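PDB 4MRU: SusD homolog from Bacteroides thetaiotaomicron, which probably binds mucin O-glycans at the cell surface as a SusD-like, TPR-like outer-membrane lipoprotein that can also carry magnesium. Local coordinates for residues S26-L31 with K111-T116; A103-A108 with E171-E176; M157-E162 with L204-R209; E164-A169 with L197-L202. One frame throughout, in Å; residues are numbered along the deposited sequence. Where two conformers were deposited one is given.

Contact 1: residues S26-L31 with K111-T116; sequences STIRGL and KLLRVT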
# COMPACT_ATOMS: atom_id res chain seq x y z
N SER A 26 -19.84 -7.11 -14.59
CA SER A 26 -19.23 -5.81 -14.86
C SER A 26 -19.13 -4.98 -13.57
O SER A 26 -18.16 -4.23 -13.39
CB SER A 26 -19.95 -5.04 -16.00
OG SER A 26 -21.30 -4.81 -15.69
N THR A 27 -20.09 -5.15 -12.68
CA THR A 27 -20.14 -4.40 -11.45
C THR A 27 -19.04 -4.87 -10.49
O THR A 27 -18.31 -4.07 -9.89
CB THR A 27 -21.54 -4.53 -10.80
OG1 THR A 27 -22.52 -3.93 -11.66
CG2 THR A 27 -21.57 -3.84 -9.48
N ILE A 28 -18.90 -6.18 -10.36
CA ILE A 28 -17.83 -6.76 -9.58
C ILE A 28 -16.45 -6.36 -10.16
O ILE A 28 -15.57 -5.96 -9.42
CB ILE A 28 -17.99 -8.30 -9.50
CG1 ILE A 28 -19.22 -8.64 -8.64
CG2 ILE A 28 -16.73 -8.93 -8.97
CD1 ILE A 28 -19.50 -10.12 -8.53
N ARG A 29 -16.28 -6.44 -11.49
CA ARG A 29 -15.00 -6.00 -12.09
C ARG A 29 -14.75 -4.50 -11.85
O ARG A 29 -13.61 -4.09 -11.69
CB ARG A 29 -14.96 -6.30 -13.56
CG ARG A 29 -14.83 -7.79 -13.89
CD ARG A 29 -14.96 -8.02 -15.41
NE ARG A 29 -14.69 -9.43 -15.65
CZ ARG A 29 -15.61 -10.38 -15.78
NH1 ARG A 29 -16.91 -10.09 -15.89
NH2 ARG A 29 -15.19 -11.64 -15.85
N GLY A 30 -15.81 -3.70 -11.87
CA GLY A 30 -15.72 -2.29 -11.59
C GLY A 30 -15.17 -2.06 -10.18
O GLY A 30 -14.28 -1.26 -9.98
N LEU A 31 -15.73 -2.77 -9.20
CA LEU A 31 -15.22 -2.74 -7.85
C LEU A 31 -13.78 -3.24 -7.73
O LEU A 31 -12.95 -2.65 -7.02
CB LEU A 31 -16.16 -3.55 -6.93
CG LEU A 31 -17.54 -2.95 -6.64
CD1 LEU A 31 -18.44 -4.00 -5.98
CD2 LEU A 31 -17.43 -1.69 -5.78
N LYS A 111 -19.49 -6.68 -0.15
CA LYS A 111 -19.06 -6.19 1.14
C LYS A 111 -17.53 -6.26 1.30
O LYS A 111 -16.90 -5.34 1.75
CB LYS A 111 -19.82 -7.01 2.22
CG LYS A 111 -19.59 -6.59 3.66
CD LYS A 111 -20.55 -7.34 4.64
CE LYS A 111 -21.99 -6.94 4.48
NZ LYS A 111 -22.85 -7.73 5.39
N LEU A 112 -16.95 -7.39 0.95
CA LEU A 112 -15.52 -7.60 1.07
C LEU A 112 -14.75 -6.65 0.17
O LEU A 112 -13.73 -6.13 0.58
CB LEU A 112 -15.17 -9.07 0.72
CG LEU A 112 -13.72 -9.47 0.55
CD1 LEU A 112 -12.97 -9.15 1.84
CD2 LEU A 112 -13.58 -10.94 0.19
N LEU A 113 -15.27 -6.39 -1.03
CA LEU A 113 -14.59 -5.50 -1.94
C LEU A 113 -14.70 -4.07 -1.44
O LEU A 113 -13.73 -3.32 -1.52
CB LEU A 113 -15.16 -5.62 -3.33
CG LEU A 113 -14.78 -6.92 -4.01
CD1 LEU A 113 -15.63 -7.08 -5.24
CD2 LEU A 113 -13.29 -6.99 -4.36
N ARG A 114 -15.84 -3.69 -0.88
CA ARG A 114 -15.96 -2.35 -0.33
C ARG A 114 -14.95 -2.12 0.82
O ARG A 114 -14.30 -1.08 0.89
CB ARG A 114 -17.36 -2.09 0.12
CG ARG A 114 -17.50 -0.82 0.95
CD ARG A 114 -18.96 -0.49 1.06
NE ARG A 114 -19.23 0.57 2.03
CZ ARG A 114 -19.59 0.37 3.29
NH1 ARG A 114 -19.69 -0.85 3.83
NH2 ARG A 114 -19.85 1.44 4.03
N VAL A 115 -14.83 -3.09 1.72
CA VAL A 115 -13.85 -2.97 2.76
C VAL A 115 -12.45 -2.84 2.14
O VAL A 115 -11.65 -2.02 2.56
CB VAL A 115 -13.88 -4.18 3.71
CG1 VAL A 115 -12.67 -4.16 4.62
CG2 VAL A 115 -15.18 -4.20 4.52
N THR A 116 -12.14 -3.68 1.17
CA THR A 116 -10.81 -3.67 0.59
C THR A 116 -10.47 -2.29 -0.04
O THR A 116 -9.38 -1.78 0.12
CB THR A 116 -10.69 -4.80 -0.46
OG1 THR A 116 -11.00 -6.06 0.16
CG2 THR A 116 -9.30 -4.86 -1.08
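Leu113 meets Leu31 and Ile28 through a single methyl, and the contact between the two helices is purely apolar. Its CD1 lies 3.9 Å from CB of Leu31, the nearest atom of that side chain, with the branched end only slightly farther off. The same CD1 stands 4.3 Å from CG2 of Ile28, three residues earlier on the same face of helix 24-32, and the methyl therefore rests against two residues of one ridge. Leu113 CG lies opposite its own carbonyl carbon (chi1 -71°), which carries the branch out to the other helix, where the backbones come within 6.6 Å between CA of Leu31 and CA of Leu113. All three residues are buried, in the TPR-like helical part of this SusD-family protein, where the short helix 24-32 lies against helix 104-125; Leu31 and Thr27 also pack on helix 81-100.

The polar bonds run elsewhere. Thr116 OG1 hydrogen-bonds back to Leu112 O at 2.8 Å, tilted from the carbonyl plane, while Thr116 N reaches the same oxygen at 3.0 Å from the opposite face, so a buried hydroxyl is satisfied within its own helix. Charges lead away from the contact: Arg29 forms a salt bridge with Asp186, and Arg114 forms one with Glu162 besides making cation-pi contacts with Tyr94 and Tyr130.

Contact 2: residues A103-A108 with E171-E176; sequences APVALA and EDNMTE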
# COMPACT_ATOMS: atom_id res chain seq x y z
N ALA A 103 -28.55 -13.07 -3.21
CA ALA A 103 -27.69 -14.22 -2.93
C ALA A 103 -26.63 -13.83 -1.91
O ALA A 103 -25.90 -12.86 -2.11
CB ALA A 103 -27.04 -14.73 -4.21
N PRO A 104 -26.55 -14.57 -0.79
CA PRO A 104 -25.58 -14.19 0.25
C PRO A 104 -24.15 -14.06 -0.29
O PRO A 104 -23.47 -13.16 0.09
CB PRO A 104 -25.65 -15.32 1.25
CG PRO A 104 -27.00 -15.95 1.05
CD PRO A 104 -27.39 -15.71 -0.38
N VAL A 105 -23.73 -14.90 -1.23
CA VAL A 105 -22.34 -14.81 -1.74
C VAL A 105 -22.09 -13.51 -2.53
O VAL A 105 -21.03 -12.89 -2.39
CB VAL A 105 -22.01 -16.02 -2.62
CG1 VAL A 105 -20.67 -15.83 -3.34
CG2 VAL A 105 -21.96 -17.26 -1.75
N ALA A 106 -23.04 -13.10 -3.37
CA ALA A 106 -22.88 -11.86 -4.10
C ALA A 106 -22.73 -10.71 -3.12
O ALA A 106 -21.89 -9.85 -3.30
CB ALA A 106 -24.10 -11.60 -4.96
N LEU A 107 -23.60 -10.67 -2.11
CA LEU A 107 -23.59 -9.59 -1.10
C LEU A 107 -22.30 -9.62 -0.29
O LEU A 107 -21.74 -8.59 0.05
CB LEU A 107 -24.81 -9.72 -0.19
CG LEU A 107 -26.18 -9.61 -0.89
CD1 LEU A 107 -27.33 -9.80 0.09
CD2 LEU A 107 -26.32 -8.28 -1.60
N ALA A 108 -21.81 -10.83 -0.01
CA ALA A 108 -20.58 -10.96 0.78
C ALA A 108 -19.39 -10.49 -0.03
O ALA A 108 -18.54 -9.77 0.47
CB ALA A 108 -20.38 -12.39 1.19
N GLU A 171 -18.33 -18.98 3.99
CA GLU A 171 -18.18 -20.28 4.59
C GLU A 171 -19.47 -21.07 4.51
O GLU A 171 -19.43 -22.25 4.21
CB GLU A 171 -17.77 -20.13 6.03
CG GLU A 171 -17.56 -21.44 6.80
CD GLU A 171 -17.23 -21.15 8.26
OE1 GLU A 171 -18.14 -20.75 9.01
OE2 GLU A 171 -16.07 -21.26 8.64
N ASP A 172 -20.61 -20.45 4.83
CA ASP A 172 -21.89 -21.18 4.84
C ASP A 172 -22.41 -21.54 3.46
O ASP A 172 -23.28 -22.42 3.36
CB ASP A 172 -22.97 -20.36 5.53
CG ASP A 172 -22.73 -20.23 7.03
OD1 ASP A 172 -21.93 -20.99 7.59
OD2 ASP A 172 -23.37 -19.34 7.64
N ASN A 173 -21.91 -20.91 2.40
CA ASN A 173 -22.42 -21.19 1.05
C ASN A 173 -21.42 -21.77 0.04
O ASN A 173 -21.80 -22.17 -1.06
CB ASN A 173 -23.00 -19.92 0.47
CG ASN A 173 -24.26 -19.54 1.18
OD1 ASN A 173 -25.31 -20.13 0.94
ND2 ASN A 173 -24.17 -18.57 2.08
N MSE A 174 -20.16 -21.88 0.42
CA MSE A 174 -19.18 -22.37 -0.52
C MSE A 174 -19.31 -23.86 -0.74
O MSE A 174 -19.74 -24.63 0.13
CB MSE A 174 -17.80 -22.05 0.00
CG MSE A 174 -17.30 -22.96 1.12
SE MSE A 174 -15.73 -21.92 1.69
CE MSE A 174 -15.32 -23.04 3.31
N THR A 175 -18.93 -24.26 -1.94
CA THR A 175 -18.94 -25.63 -2.31
C THR A 175 -17.69 -25.94 -3.12
O THR A 175 -16.90 -25.06 -3.54
CB THR A 175 -20.16 -25.97 -3.18
OG1 THR A 175 -19.95 -25.44 -4.50
CG2 THR A 175 -21.49 -25.42 -2.58
N GLU A 176 -17.53 -27.23 -3.34
CA GLU A 176 -16.67 -27.72 -4.38
C GLU A 176 -17.35 -27.51 -5.75
O GLU A 176 -18.57 -27.28 -5.87
CB GLU A 176 -16.37 -29.19 -4.09
CG GLU A 176 -15.42 -29.87 -5.05
CD GLU A 176 -14.10 -29.14 -5.16
OE1 GLU A 176 -13.25 -29.26 -4.23
OE2 GLU A 176 -13.93 -28.44 -6.17
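Asn173 ND2 is held between a carbonyl and a proline ring: it hydrogen-bonds to Ala169 O, one turn earlier in its own helix, and lies against Pro104 across the contact. The amide nitrogen is 3.7 Å from Pro104 CB and 4.0 Å from Pro104 CG, and the asparagine side chain crosses the pyrrolidine ring at about a right angle. Beside it, Asn173 CB takes Val105 CG2 at 3.6 Å, the two side chains sliding past each other in opposite directions. The torsion of Asn173 (chi1 -70°) places CG opposite the carbonyl carbon, which turns the amide back along the helix to Ala169 while CB stays against the valine. Val105 presents CG2, the branch beside its backbone N, and is further buried by Phe181, Leu170 and Leu192.

Here the start of helix 104-125 meets the end of helix 152-173. Ala103 occupies the N-cap position and Pro104 opens the first turn, where the missing N-H of a proline costs no helical bond; Leu107 N completes that turn on Ala103 O at 3.2 Å. From Met174 on the chain is extended, and Thr175 OG1 bonds to Glu176 O at 2.7 Å from above the carbonyl plane. Because one bond of the amide nitrogen goes to its own helix, while across the contact ND2 touches Pro104 CB and CG with no hydrogen bond between the two segments, the two helix ends are joined by van der Waals touch alone.

Contact 3: residues M157-E162 with L204-R209; sequences MRMFQE and LRMAMR. With EDO (1,2-ethanediol), chain F.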
# COMPACT_ATOMS: atom_id res chain seq x y z
N MSE A 157 -13.55 -0.58 13.01
CA MSE A 157 -14.38 -1.54 13.77
C MSE A 157 -15.55 -2.02 12.92
O MSE A 157 -15.93 -3.21 12.97
CB MSE A 157 -14.83 -0.91 15.08
CG MSE A 157 -13.66 -0.70 16.06
SE MSE A 157 -12.04 -1.84 15.85
CE MSE A 157 -10.91 -0.23 15.86
N ARG A 158 -16.12 -1.14 12.10
CA ARG A 158 -17.20 -1.51 11.23
C ARG A 158 -16.71 -2.45 10.13
O ARG A 158 -17.34 -3.45 9.84
CB ARG A 158 -17.91 -0.25 10.66
CG ARG A 158 -19.07 -0.56 9.71
CD ARG A 158 -20.21 -1.34 10.38
NE ARG A 158 -21.10 -0.44 11.08
CZ ARG A 158 -22.19 0.12 10.54
NH1 ARG A 158 -22.54 -0.14 9.29
NH2 ARG A 158 -22.93 0.95 11.26
N MSE A 159 -15.54 -2.16 9.55
CA MSE A 159 -14.93 -3.08 8.59
C MSE A 159 -14.71 -4.46 9.19
O MSE A 159 -14.99 -5.47 8.54
CB MSE A 159 -13.59 -2.48 8.06
CG MSE A 159 -13.88 -1.27 7.18
SE MSE A 159 -12.12 -0.54 6.62
CE MSE A 159 -12.84 0.52 5.18
N PHE A 160 -14.19 -4.53 10.41
CA PHE A 160 -13.97 -5.83 11.00
C PHE A 160 -15.30 -6.58 11.14
O PHE A 160 -15.37 -7.78 10.85
CB PHE A 160 -13.30 -5.75 12.37
CG PHE A 160 -11.82 -5.45 12.31
CD1 PHE A 160 -10.96 -6.25 11.59
CD2 PHE A 160 -11.30 -4.40 13.03
CE1 PHE A 160 -9.59 -5.99 11.57
CE2 PHE A 160 -9.93 -4.15 13.05
CZ PHE A 160 -9.08 -4.94 12.31
N GLN A 161 -16.35 -5.87 11.54
CA GLN A 161 -17.67 -6.48 11.65
C GLN A 161 -18.16 -6.95 10.28
O GLN A 161 -18.62 -8.09 10.13
CB GLN A 161 -18.63 -5.48 12.29
CG GLN A 161 -20.04 -5.95 12.59
CD GLN A 161 -20.92 -4.78 12.99
OE1 GLN A 161 -20.44 -3.76 13.53
NE2 GLN A 161 -22.19 -4.87 12.68
N GLU A 162 -17.97 -6.13 9.26
CA GLU A 162 -18.37 -6.53 7.90
C GLU A 162 -17.53 -7.70 7.32
O GLU A 162 -18.08 -8.57 6.62
CB GLU A 162 -18.30 -5.32 6.96
CG GLU A 162 -19.33 -4.24 7.33
CD GLU A 162 -19.12 -2.94 6.59
OE1 GLU A 162 -17.99 -2.70 6.07
OE2 GLU A 162 -20.09 -2.13 6.57
N LEU A 204 -5.77 -9.84 9.00
CA LEU A 204 -4.45 -9.84 9.59
C LEU A 204 -3.71 -8.50 9.38
O LEU A 204 -3.12 -7.95 10.30
CB LEU A 204 -3.63 -11.00 9.01
CG LEU A 204 -2.18 -11.13 9.48
CD1 LEU A 204 -2.11 -11.27 11.00
CD2 LEU A 204 -1.52 -12.31 8.80
N ARG A 205 -3.75 -8.01 8.15
CA ARG A 205 -3.12 -6.74 7.82
C ARG A 205 -3.70 -5.60 8.67
O ARG A 205 -2.99 -4.83 9.26
CB ARG A 205 -3.33 -6.42 6.35
CG ARG A 205 -2.72 -5.11 5.93
CD ARG A 205 -3.30 -4.61 4.60
NE ARG A 205 -2.56 -5.14 3.46
CZ ARG A 205 -2.90 -4.91 2.19
NH1 ARG A 205 -3.98 -4.19 1.92
NH2 ARG A 205 -2.15 -5.41 1.21
N MSE A 206 -5.02 -5.53 8.71
CA MSE A 206 -5.71 -4.47 9.43
C MSE A 206 -5.53 -4.59 10.93
O MSE A 206 -5.36 -3.58 11.61
CB MSE A 206 -7.18 -4.57 9.09
CG MSE A 206 -7.45 -4.12 7.65
SE MSE A 206 -9.36 -4.44 7.21
CE MSE A 206 -10.22 -3.80 8.87
N ALA A 207 -5.50 -5.81 11.45
CA ALA A 207 -5.16 -6.00 12.87
C ALA A 207 -3.78 -5.45 13.19
O ALA A 207 -3.59 -4.75 14.18
CB ALA A 207 -5.28 -7.47 13.25
N MSE A 208 -2.77 -5.77 12.37
CA MSE A 208 -1.40 -5.35 12.68
C MSE A 208 -1.29 -3.83 12.65
O MSE A 208 -0.59 -3.24 13.46
CB MSE A 208 -0.41 -5.98 11.67
CG MSE A 208 1.03 -5.92 12.18
SE MSE A 208 1.28 -7.07 13.79
CE MSE A 208 0.65 -8.75 13.03
N ARG A 209 -2.10 -3.20 11.81
CA ARG A 209 -2.14 -1.75 11.65
C ARG A 209 -2.47 -1.08 12.96
O ARG A 209 -1.98 0.02 13.20
CB ARG A 209 -3.17 -1.33 10.58
CG ARG A 209 -3.00 0.13 10.16
CD ARG A 209 -1.96 0.34 9.05
NE ARG A 209 -2.56 0.01 7.76
CZ ARG A 209 -2.09 -0.79 6.82
NH1 ARG A 209 -0.90 -1.39 6.92
NH2 ARG A 209 -2.84 -0.96 5.74
C1 EDO F . -5.37 -4.12 -1.16
O1 EDO F . -5.10 -2.91 -0.44
C2 EDO F . -4.33 -4.12 -2.23
O2 EDO F . -3.11 -4.20 -1.51
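Met206, a selenomethionine, lays its CE over one face of the Phe160 ring, 3.7 Å from the centroid and 18° off the ring normal, a CH-pi contact offset toward the rim at CE1. SE sits farther out, oblique to the ring. The same methyl touches Met159 CB at 3.7 Å, so it is wedged between two neighbouring residues of helix 152-173. Bending of the Met206 chain at its last torsion (chi3 43°) folds CE back over the ring. At the ring edge, CZ comes within 3.8 Å of Ala207 N. With a serine in place of Phe160, the Met206 methyl would probably lose the surface it rests on, opening a gap between the helices.

Outward, Ile222 of helix 216-229 packs on Phe160 and Ala207, and Met118 of helix 104-125 on Met159. On another side of helix 192-209, Arg205 is held by a salt bridge to Glu329 and also grips a 1,2-ethanediol, probably from the crystallisation liquor, with NH1 2.9 Å from O1. The axes of segments 157-162 and 204-209 run nearly antiparallel (155°) at 11.4 Å, a spacing spanned by the Met206 side chain and the Phe160 ring, a Met-aromatic contact in the buried TPR-like helical array.

Contact 4: residues E164-A169 with L197-L202; sequences EEADQA and LFLHSL. With EDO (1,2-ethanediol), chain E.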
# COMPACT_ATOMS: atom_id res chain seq x y z
N GLU A 164 -16.31 -10.14 9.05
CA GLU A 164 -16.85 -11.35 9.69
C GLU A 164 -18.16 -11.76 9.09
O GLU A 164 -18.43 -12.96 8.90
CB GLU A 164 -17.03 -11.18 11.19
CG GLU A 164 -15.74 -11.39 11.95
CD GLU A 164 -15.97 -11.88 13.37
OE1 GLU A 164 -17.11 -11.76 13.88
OE2 GLU A 164 -15.00 -12.39 13.95
N GLU A 165 -19.01 -10.79 8.82
CA GLU A 165 -20.29 -11.08 8.16
C GLU A 165 -20.07 -11.68 6.76
O GLU A 165 -20.73 -12.66 6.41
CB GLU A 165 -21.15 -9.84 8.03
CG GLU A 165 -21.73 -9.32 9.32
CD GLU A 165 -22.22 -7.86 9.22
OE1 GLU A 165 -22.22 -7.22 8.12
OE2 GLU A 165 -22.61 -7.35 10.26
N ALA A 166 -19.13 -11.13 5.98
CA ALA A 166 -18.84 -11.68 4.67
C ALA A 166 -18.28 -13.08 4.79
O ALA A 166 -18.66 -13.99 4.01
CB ALA A 166 -17.88 -10.81 3.90
N ASP A 167 -17.37 -13.27 5.74
CA ASP A 167 -16.75 -14.56 5.88
C ASP A 167 -17.74 -15.64 6.23
O ASP A 167 -17.66 -16.76 5.71
CB ASP A 167 -15.68 -14.50 6.98
CG ASP A 167 -14.71 -15.64 6.89
OD1 ASP A 167 -14.54 -16.18 5.78
OD2 ASP A 167 -14.11 -16.00 7.92
N GLN A 168 -18.65 -15.35 7.16
CA GLN A 168 -19.69 -16.32 7.50
C GLN A 168 -20.51 -16.73 6.28
O GLN A 168 -20.85 -17.92 6.11
CB GLN A 168 -20.61 -15.76 8.58
CG GLN A 168 -21.69 -16.74 9.03
CD GLN A 168 -22.68 -16.13 9.99
OE1 GLN A 168 -22.74 -14.92 10.18
NE2 GLN A 168 -23.49 -16.99 10.60
N ALA A 169 -20.83 -15.76 5.42
CA ALA A 169 -21.70 -16.03 4.30
C ALA A 169 -20.94 -16.86 3.25
O ALA A 169 -21.52 -17.76 2.63
CB ALA A 169 -22.25 -14.75 3.69
N LEU A 197 -9.27 -17.04 2.13
CA LEU A 197 -7.88 -16.85 2.46
C LEU A 197 -7.54 -15.37 2.38
O LEU A 197 -6.88 -14.79 3.29
CB LEU A 197 -6.98 -17.64 1.51
CG LEU A 197 -7.13 -19.16 1.58
CD1 LEU A 197 -6.20 -19.80 0.55
CD2 LEU A 197 -6.83 -19.66 2.98
N PHE A 198 -7.99 -14.74 1.31
CA PHE A 198 -7.71 -13.32 1.14
C PHE A 198 -8.36 -12.52 2.26
O PHE A 198 -7.74 -11.61 2.84
CB PHE A 198 -8.18 -12.80 -0.22
CG PHE A 198 -8.17 -11.33 -0.31
CD1 PHE A 198 -6.96 -10.66 -0.44
CD2 PHE A 198 -9.34 -10.60 -0.25
CE1 PHE A 198 -6.92 -9.27 -0.50
CE2 PHE A 198 -9.30 -9.23 -0.30
CZ PHE A 198 -8.10 -8.57 -0.45
N LEU A 199 -9.61 -12.80 2.53
CA LEU A 199 -10.32 -12.06 3.60
C LEU A 199 -9.59 -12.16 4.93
O LEU A 199 -9.43 -11.16 5.65
CB LEU A 199 -11.74 -12.60 3.74
CG LEU A 199 -12.72 -11.95 4.69
CD1 LEU A 199 -14.13 -12.21 4.16
CD2 LEU A 199 -12.56 -12.49 6.09
N HIS A 200 -9.15 -13.36 5.27
CA HIS A 200 -8.37 -13.56 6.52
C HIS A 200 -7.02 -12.82 6.51
O HIS A 200 -6.56 -12.33 7.54
CB HIS A 200 -8.18 -15.03 6.78
CG HIS A 200 -9.46 -15.77 6.92
ND1 HIS A 200 -9.64 -17.06 6.44
CD2 HIS A 200 -10.66 -15.39 7.41
CE1 HIS A 200 -10.88 -17.45 6.70
NE2 HIS A 200 -11.52 -16.44 7.25
N SER A 201 -6.39 -12.77 5.35
CA SER A 201 -5.15 -12.05 5.20
C SER A 201 -5.38 -10.52 5.40
O SER A 201 -4.61 -9.87 6.04
CB SER A 201 -4.54 -12.36 3.82
OG SER A 201 -4.40 -13.76 3.63
N LEU A 202 -6.46 -10.00 4.86
CA LEU A 202 -6.81 -8.60 5.05
C LEU A 202 -7.11 -8.31 6.52
O LEU A 202 -6.70 -7.27 7.02
CB LEU A 202 -8.01 -8.24 4.23
CG LEU A 202 -8.49 -6.78 4.18
CD1 LEU A 202 -7.37 -5.87 3.72
CD2 LEU A 202 -9.69 -6.67 3.25
C1 EDO E . -13.27 -14.60 11.20
O1 EDO E . -13.64 -13.99 9.97
C2 EDO E . -11.98 -15.34 11.00
O2 EDO E . -10.96 -14.35 10.97
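Segments 164-169 and 197-202 run nearly antiparallel, at 160° with axes 10.5 Å apart, and Asp167 and Leu199 bring their CA atoms to 7.3 Å. Leu199 fills the space between the backbones: CD2 lies 3.8 Å from Asp167 CB, while CD1 lies against Asp167 N and 4.0 Å from Ala166 CB. Beside the leucine, His200 NE2 donates to Asp167 OD2 at 2.7 Å, nearly straight. The oxygen lies in the plane of the imidazole, but the ring meets the carboxylate from above its plane, the two planes being 78° apart.

Asp167 CG stands opposite its own backbone N (chi1 -162°), which extends the carboxylate across to helix 192-209. OD2 also accepts from O1 of a 1,2-ethanediol at 2.9 Å, and OD1 forms a salt bridge with Arg196. On the far side of the imidazole, ND1 bonds to Gly230 O; with acceptors at both nitrogens, His200 is probably protonated. Replacing Asp167 by an alanine here would be likely to leave His200 NE2 and Arg196 without their acceptor and the imidazole less firmly oriented. The result is a His-carboxylate hydrogen bond at the border of an antiparallel helix pair in the TPR-like fold.

Contacts 3 and 4 hold the same two helices, 152-173 and 192-209, with contact 4 nested inside the loop that contact 3 closes. Contact 2 also uses helix 152-173 and shares helix 104-125 with contact 1. Contacts 1 and 3 are buried and apolar: leucine and isoleucine in contact 1, a selenomethionine methyl over phenylalanine in contact 3. Contact 4 is largely buried but adds a histidine-carboxylate hydrogen bond at its more open edge. Contact 2, its centre about 28 Å from the centre of the chain, is the most peripheral and has an amide against apolar groups. Salt bridges Arg114-Glu162 and Lys111-Glu165 tie contact 1 to contacts 3 and 4, and Ala108 packs contact 2 onto contact 4.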